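PDB 3G8R: probable spore coat polysaccharide biosynthesis protein E from Chromobacterium violaceum ATCC 12472, which binds zinc through its NeuB-family barrel, the part carried here with a SAF domain, and may act as an N-acylneuraminate-9-phosphate synthase. Local coordinates for residues T73-P77 against E78-K82. Numbering follows the deposited sequence.
Sequences TRLQP and EQMQK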
loop_
_atom_site.group_PDB
_atom_site.type_symbol
_atom_site.label_atom_id
_atom_site.label_comp_id
_atom_site.label_asym_id
_atom_site.label_seq_id
_atom_site.Cartn_x
_atom_site.Cartn_y
_atom_site.Cartn_z
ATOM N N THR A 73 32.215 -18.472 -11.515
ATOM C CA THR A 73 30.923 -18.827 -12.089
ATOM C C THR A 73 30.807 -18.429 -13.558
ATOM O O THR A 73 29.719 -18.507 -14.147
ATOM C CB THR A 73 29.772 -18.200 -11.296
ATOM O OG1 THR A 73 30.025 -16.807 -11.136
ATOM C CG2 THR A 73 29.665 -18.839 -9.926
ATOM N N ARG A 74 31.938 -18.008 -14.130
ATOM C CA ARG A 74 32.059 -17.634 -15.542
ATOM C C ARG A 74 31.332 -18.610 -16.493
ATOM O O ARG A 74 31.440 -19.828 -16.342
ATOM C CB ARG A 74 33.557 -17.523 -15.888
ATOM C CG ARG A 74 33.925 -16.996 -17.265
ATOM C CD ARG A 74 35.368 -17.413 -17.665
ATOM N NE ARG A 74 35.856 -16.621 -18.805
ATOM C CZ ARG A 74 36.677 -15.571 -18.704
ATOM N NH1 ARG A 74 37.049 -14.905 -19.795
ATOM N NH2 ARG A 74 37.136 -15.193 -17.511
ATOM N N LEU A 75 30.560 -18.064 -17.436
ATOM C CA LEU A 75 29.984 -18.855 -18.539
ATOM C C LEU A 75 30.291 -18.263 -19.934
ATOM O O LEU A 75 30.402 -17.045 -20.102
ATOM C CB LEU A 75 28.477 -19.064 -18.351
ATOM C CG LEU A 75 27.947 -20.031 -17.273
ATOM C CD1 LEU A 75 26.437 -20.009 -17.297
ATOM C CD2 LEU A 75 28.431 -21.461 -17.453
ATOM N N GLN A 76 30.458 -19.135 -20.927
ATOM C CA GLN A 76 30.818 -18.692 -22.271
ATOM C C GLN A 76 29.556 -18.357 -23.055
ATOM O O GLN A 76 28.522 -18.974 -22.838
ATOM C CB GLN A 76 31.658 -19.754 -22.994
ATOM C CG GLN A 76 33.004 -20.100 -22.312
ATOM C CD GLN A 76 34.084 -19.034 -22.499
ATOM O OE1 GLN A 76 34.652 -18.528 -21.525
ATOM N NE2 GLN A 76 34.370 -18.688 -23.761
ATOM N N PRO A 77 29.634 -17.363 -23.961
ATOM C CA PRO A 77 28.520 -16.908 -24.799
ATOM C C PRO A 77 27.697 -18.051 -25.350
ATOM O O PRO A 77 26.483 -17.958 -25.455
ATOM C CB PRO A 77 29.229 -16.208 -25.950
ATOM C CG PRO A 77 30.450 -15.644 -25.333
ATOM C CD PRO A 77 30.832 -16.522 -24.163
ATOM N N GLU A 78 28.388 -19.118 -25.705
ATOM C CA GLU A 78 27.799 -20.341 -26.202
ATOM C C GLU A 78 26.726 -20.813 -25.202
ATOM O O GLU A 78 25.545 -21.022 -25.558
ATOM C CB GLU A 78 28.943 -21.369 -26.363
ATOM C CG GLU A 78 28.740 -22.499 -27.378
ATOM C CD GLU A 78 29.615 -23.735 -27.063
ATOM O OE1 GLU A 78 30.214 -24.326 -28.003
ATOM O OE2 GLU A 78 29.706 -24.108 -25.863
ATOM N N GLN A 79 27.146 -20.939 -23.942
ATOM C CA GLN A 79 26.283 -21.442 -22.860
ATOM C C GLN A 79 25.200 -20.437 -22.404
ATOM O O GLN A 79 24.077 -20.839 -22.100
ATOM C CB GLN A 79 27.136 -21.904 -21.682
ATOM C CG GLN A 79 28.336 -22.718 -22.097
ATOM C CD GLN A 79 29.371 -22.856 -20.982
ATOM O OE1 GLN A 79 29.989 -21.873 -20.566
ATOM N NE2 GLN A 79 29.588 -24.089 -20.517
HETATM N N MSE A 80 25.549 -19.145 -22.362
HETATM C CA MSE A 80 24.584 -18.051 -22.113
HETATM C C MSE A 80 23.436 -18.031 -23.138
HETATM O O MSE A 80 22.302 -17.751 -22.778
HETATM C CB MSE A 80 25.269 -16.668 -22.078
HETATM C CG MSE A 80 26.096 -16.302 -20.820
HETATM SE SE MSE A 80 25.245 -16.469 -19.215
HETATM C CE MSE A 80 25.800 -14.992 -18.352
ATOM N N GLN A 81 23.724 -18.318 -24.408
ATOM C CA GLN A 81 22.666 -18.442 -25.421
ATOM C C GLN A 81 21.819 -19.669 -25.142
ATOM O O GLN A 81 20.635 -19.680 -25.450
ATOM C CB GLN A 81 23.239 -18.496 -26.844
ATOM C CG GLN A 81 22.199 -18.721 -27.991
ATOM C CD GLN A 81 21.467 -17.443 -28.466
ATOM O OE1 GLN A 81 22.055 -16.583 -29.139
ATOM N NE2 GLN A 81 20.175 -17.339 -28.143
ATOM N N LYS A 82 22.421 -20.704 -24.558
ATOM C CA LYS A 82 21.672 -21.925 -24.236
ATOM C C LYS A 82 20.593 -21.630 -23.194
ATOM O O LYS A 82 19.472 -22.130 -23.296
ATOM C CB LYS A 82 22.594 -23.055 -23.749
ATOM C CG LYS A 82 22.483 -24.363 -24.556
ATOM C CD LYS A 82 21.479 -25.404 -23.991
ATOM C CE LYS A 82 19.987 -25.097 -24.324
ATOM N NZ LYS A 82 19.739 -24.795 -25.775
#
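Q79 reaches back from the first turn of helix 77-89 and takes the backbone N-H of Q76, the N-cap residue. Its OE1 lies 2.8 Å from Q76 N, and the bond is nearly straight at 174°. The N-H arrives in the plane of the Q79 amide, with a C=O...N angle of 145°. Q79 CG is anti to its own carbonyl carbon (chi1 -44°), and the chain then runs extended, which carries the amide back past the helix start to the N-cap.

L75 crosses Q79 at about a right angle. Its CD2 methyl touches the amide, 3.5 Å from Q79 OE1. The other methyl, CD1, meets M80 SE at 4.2 Å. M80 is a selenomethionine whose bent chain brings SE to this methyl, and the two side chains also cross at about a right angle. Q76 adds its CB beside Q79 OE1, but its amide leads away from the helix.

The backbone starts the helix. Q76 O accepts a hydrogen bond from M80 N at 3.0 Å, and P77 O accepts one from Q81 N at 3.0 Å. Nearby, L75 also packs on H16, and Q79 on V20. The return bond is one half of a capping box, from the N3 side chain to the N-cap N-H; the reciprocal bond from the Q76 side chain is absent. Here glutamine makes it at an outer helix of the NeuB TIM barrel.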